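Local coordinates for putative Fe-S biosynthesis protein (PDB 2QGO) that is of unconfirmed function but probably takes part in the assembly of iron-sulphur clusters, at residues K24-I29 and Q70-Y75. Sequence-based numbering, arbitrary orientation.
Sequences KILILI and QNVKIY
Strands 25-29 and 73-75 run side by side in the same direction, their short axes inclined by 29°, and illustrate how a parallel pair is zipped by backbone and then filled in by side chains on both faces. Three hydrogen bonds make the zip. Leu26 N gives a nearly straight bond to Lys73 O (2.7 Å). Tyr75 N donates to Leu26 O at 2.6 Å. Leu28 N reaches Tyr75 O at 2.9 Å, so both strands lend N-H and C=O groups in turn. Beside Lys24, a water accepts the N-H of Lys73 and lies within hydrogen-bonding distance of Lys24 O, bridging the backbones beside the inverse gamma turn centred on Lys73.

On one face, the methyl Leu26 CD1 is the main bump: with CG beside the backbone N (chi1 -59°), it runs obliquely across to Val72 CG1, 3.6 Å away. Ile74 fills the step between Leu26 and Leu28. Its CG1, anti to the backbone N (chi1 177°), carries CD1 forward to Leu28 CB at 4.0 Å, while its CB stands beside Leu26 CB. On the other face, Ile25 splits its branches, sending CD1 obliquely against the aliphatic CD of Lys73 (3.8 Å), while CG2 lies obliquely against Tyr75 CD2 (4.1 Å). The Tyr75 ring turns its edge to Leu26 O, which lies near the ring plane.

Strand 50-55 flanks strand 25-30 on its other side, bonding to the backbones of Ile25, Ile27 and Ile29, and its Trp54 and Ile52 pack on Leu26 and Leu28. Phe8 of strand 6-8 touches Val72 and Ile74, while Ile74 pairs through its backbone with Ile66. Strands 25-30 and 73-76 are inner strands of the mixed sheet, between strands 50-55 and 64-65.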
ATOM      1  N   LYS A  24       4.687   3.595   9.717  1.00 25.00           N
ATOM      2  CA  LYS A  24       5.654   3.792   8.653  1.00 24.18           C
ATOM      3  C   LYS A  24       5.131   4.580   7.459  1.00 25.00           C
ATOM      4  O   LYS A  24       3.949   4.918   7.378  1.00 22.19           O
ATOM      5  CB  LYS A  24       6.129   2.432   8.144  1.00 24.93           C
ATOM      6  CG  LYS A  24       6.743   1.525   9.197  1.00 23.97           C
ATOM      7  CD  LYS A  24       8.108   2.011   9.627  1.00 24.66           C
ATOM      8  CE  LYS A  24       8.795   0.987  10.502  1.00 25.88           C
ATOM      9  NZ  LYS A  24      10.105   1.509  10.970  1.00 28.52           N
ATOM     10  N   ILE A  25       6.038   4.867   6.529  1.00 23.16           N
ATOM     11  CA  ILE A  25       5.657   5.544   5.308  1.00 22.93           C
ATOM     12  C   ILE A  25       5.083   4.412   4.464  1.00 22.64           C
ATOM     13  O   ILE A  25       5.776   3.434   4.175  1.00 22.46           O
ATOM     14  CB  ILE A  25       6.881   6.146   4.585  1.00 24.35           C
ATOM     15  CG1 ILE A  25       7.550   7.196   5.480  1.00 25.31           C
ATOM     16  CG2 ILE A  25       6.459   6.728   3.240  1.00 24.02           C
ATOM     17  CD1 ILE A  25       6.617   8.319   5.937  1.00 27.76           C
ATOM     18  N   LEU A  26       3.817   4.519   4.091  1.00 21.65           N
ATOM     19  CA  LEU A  26       3.197   3.468   3.289  1.00 21.90           C
ATOM     20  C   LEU A  26       2.969   3.923   1.859  1.00 22.23           C
ATOM     21  O   LEU A  26       2.567   5.059   1.613  1.00 22.40           O
ATOM     22  CB  LEU A  26       1.866   3.032   3.904  1.00 21.02           C
ATOM     23  CG  LEU A  26       1.949   2.496   5.330  1.00 22.00           C
ATOM     24  CD1 LEU A  26       0.553   2.131   5.804  1.00 23.30           C
ATOM     25  CD2 LEU A  26       2.881   1.276   5.382  1.00 19.51           C
ATOM     26  N   ILE A  27       3.237   3.023   0.925  1.00 21.10           N
ATOM     27  CA  ILE A  27       3.069   3.300  -0.491  1.00 23.12           C
ATOM     28  C   ILE A  27       2.143   2.260  -1.100  1.00 23.82           C
ATOM     29  O   ILE A  27       2.466   1.075  -1.127  1.00 24.18           O
ATOM     30  CB  ILE A  27       4.428   3.241  -1.224  1.00 24.94           C
ATOM     31  CG1 ILE A  27       5.372   4.296  -0.648  1.00 25.56           C
ATOM     32  CG2 ILE A  27       4.225   3.419  -2.723  1.00 24.89           C
ATOM     33  CD1 ILE A  27       6.810   4.165  -1.135  1.00 28.65           C
ATOM     34  N   LEU A  28       0.986   2.708  -1.573  1.00 24.17           N
ATOM     35  CA  LEU A  28       0.019   1.814  -2.200  1.00 26.06           C
ATOM     36  C   LEU A  28       0.218   1.917  -3.704  1.00 27.29           C
ATOM     37  O   LEU A  28       0.152   3.000  -4.272  1.00 29.43           O
ATOM     38  CB  LEU A  28      -1.409   2.229  -1.828  1.00 23.69           C
ATOM     39  CG  LEU A  28      -2.583   1.516  -2.516  1.00 26.31           C
ATOM     40  CD1 LEU A  28      -2.539   0.013  -2.215  1.00 25.64           C
ATOM     41  CD2 LEU A  28      -3.910   2.128  -2.023  1.00 25.13           C
ATOM     42  N   ILE A  29       0.478   0.793  -4.352  1.00 28.44           N
ATOM     43  CA  ILE A  29       0.687   0.812  -5.790  1.00 29.95           C
ATOM     44  C   ILE A  29       0.161  -0.446  -6.448  1.00 29.18           C
ATOM     45  O   ILE A  29      -0.155  -1.430  -5.778  1.00 26.75           O
ATOM     46  CB  ILE A  29       2.175   0.929  -6.122  1.00 30.46           C
ATOM     47  CG1 ILE A  29       2.918  -0.259  -5.520  1.00 31.84           C
ATOM     48  CG2 ILE A  29       2.728   2.236  -5.583  1.00 33.02           C
ATOM     49  CD1 ILE A  29       4.344  -0.376  -5.974  1.00 37.12           C
ATOM     50  N   GLN A  70      -6.973   8.695   9.790  1.00 24.85           N
ATOM     51  CA  GLN A  70      -6.364   7.809  10.766  1.00 23.07           C
ATOM     52  C   GLN A  70      -4.877   8.051  11.014  1.00 23.03           C
ATOM     53  O   GLN A  70      -4.203   7.243  11.655  1.00 21.89           O
ATOM     54  CB  GLN A  70      -6.649   6.363  10.359  1.00 22.37           C
ATOM     55  CG  GLN A  70      -8.112   6.003  10.563  1.00 21.95           C
ATOM     56  CD  GLN A  70      -8.531   4.737   9.850  1.00 24.19           C
ATOM     57  OE1 GLN A  70      -8.716   4.730   8.630  1.00 24.95           O
ATOM     58  NE2 GLN A  70      -8.687   3.658  10.604  1.00 20.44           N
ATOM     59  N   ASN A  71      -4.380   9.179  10.514  1.00 21.73           N
ATOM     60  CA  ASN A  71      -2.987   9.569  10.705  1.00 23.53           C
ATOM     61  C   ASN A  71      -1.994   8.616  10.075  1.00 22.59           C
ATOM     62  O   ASN A  71      -0.895   8.436  10.583  1.00 22.32           O
ATOM     63  CB  ASN A  71      -2.688   9.696  12.195  1.00 22.80           C
ATOM     64  CG  ASN A  71      -3.610  10.664  12.876  1.00 22.53           C
ATOM     65  OD1 ASN A  71      -3.536  11.869  12.638  1.00 24.50           O
ATOM     66  ND2 ASN A  71      -4.505  10.148  13.710  1.00 20.93           N
ATOM     67  N   VAL A  72      -2.391   8.006   8.968  1.00 22.94           N
ATOM     68  CA  VAL A  72      -1.517   7.084   8.271  1.00 23.26           C
ATOM     69  C   VAL A  72      -0.794   7.849   7.169  1.00 23.71           C
ATOM     70  O   VAL A  72      -1.419   8.563   6.380  1.00 24.13           O
ATOM     71  CB  VAL A  72      -2.325   5.919   7.654  1.00 23.43           C
ATOM     72  CG1 VAL A  72      -1.407   5.001   6.857  1.00 23.21           C
ATOM     73  CG2 VAL A  72      -3.028   5.144   8.762  1.00 23.39           C
ATOM     74  N   LYS A  73       0.525   7.715   7.126  1.00 23.64           N
ATOM     75  CA  LYS A  73       1.314   8.386   6.102  1.00 24.57           C
ATOM     76  C   LYS A  73       1.366   7.459   4.891  1.00 23.89           C
ATOM     77  O   LYS A  73       2.315   6.695   4.725  1.00 23.30           O
ATOM     78  CB  LYS A  73       2.719   8.666   6.630  1.00 25.42           C
ATOM     79  CG  LYS A  73       2.716   9.547   7.870  1.00 29.59           C
ATOM     80  CD  LYS A  73       4.102   9.689   8.464  1.00 33.58           C
ATOM     81  CE  LYS A  73       4.088  10.659   9.622  1.00 36.80           C
ATOM     82  NZ  LYS A  73       5.439  10.781  10.246  1.00 40.75           N
ATOM     83  N   ILE A  74       0.322   7.521   4.067  1.00 22.64           N
ATOM     84  CA  ILE A  74       0.218   6.673   2.884  1.00 23.42           C
ATOM     85  C   ILE A  74       0.283   7.479   1.595  1.00 24.17           C
ATOM     86  O   ILE A  74      -0.383   8.498   1.453  1.00 26.02           O
ATOM     87  CB  ILE A  74      -1.085   5.814   2.930  1.00 22.99           C
ATOM     88  CG1 ILE A  74      -1.221   4.985   1.648  1.00 22.62           C
ATOM     89  CG2 ILE A  74      -2.309   6.709   3.151  1.00 22.39           C
ATOM     90  CD1 ILE A  74      -2.284   3.902   1.730  1.00 22.69           C
ATOM     91  N   TYR A  75       1.089   6.998   0.655  1.00 24.36           N
ATOM     92  CA  TYR A  75       1.307   7.671  -0.624  1.00 24.22           C
ATOM     93  C   TYR A  75       1.097   6.776  -1.842  1.00 23.89           C
ATOM     94  O   TYR A  75       0.887   5.572  -1.722  1.00 20.60           O
ATOM     95  CB  TYR A  75       2.742   8.190  -0.687  1.00 24.22           C
ATOM     96  CG  TYR A  75       3.088   9.220   0.359  1.00 26.49           C
ATOM     97  CD1 TYR A  75       3.200  10.563   0.019  1.00 26.83           C
ATOM     98  CD2 TYR A  75       3.313   8.854   1.688  1.00 27.54           C
ATOM     99  CE1 TYR A  75       3.531  11.526   0.973  1.00 27.99           C
ATOM    100  CE2 TYR A  75       3.642   9.818   2.662  1.00 26.64           C
ATOM    101  CZ  TYR A  75       3.750  11.155   2.289  1.00 27.73           C
ATOM    102  OH  TYR A  75       4.076  12.129   3.214  1.00 28.92           O
TER
HETATM  103  O   HOH W   1       1.877   5.905   8.863  1.00 19.20           O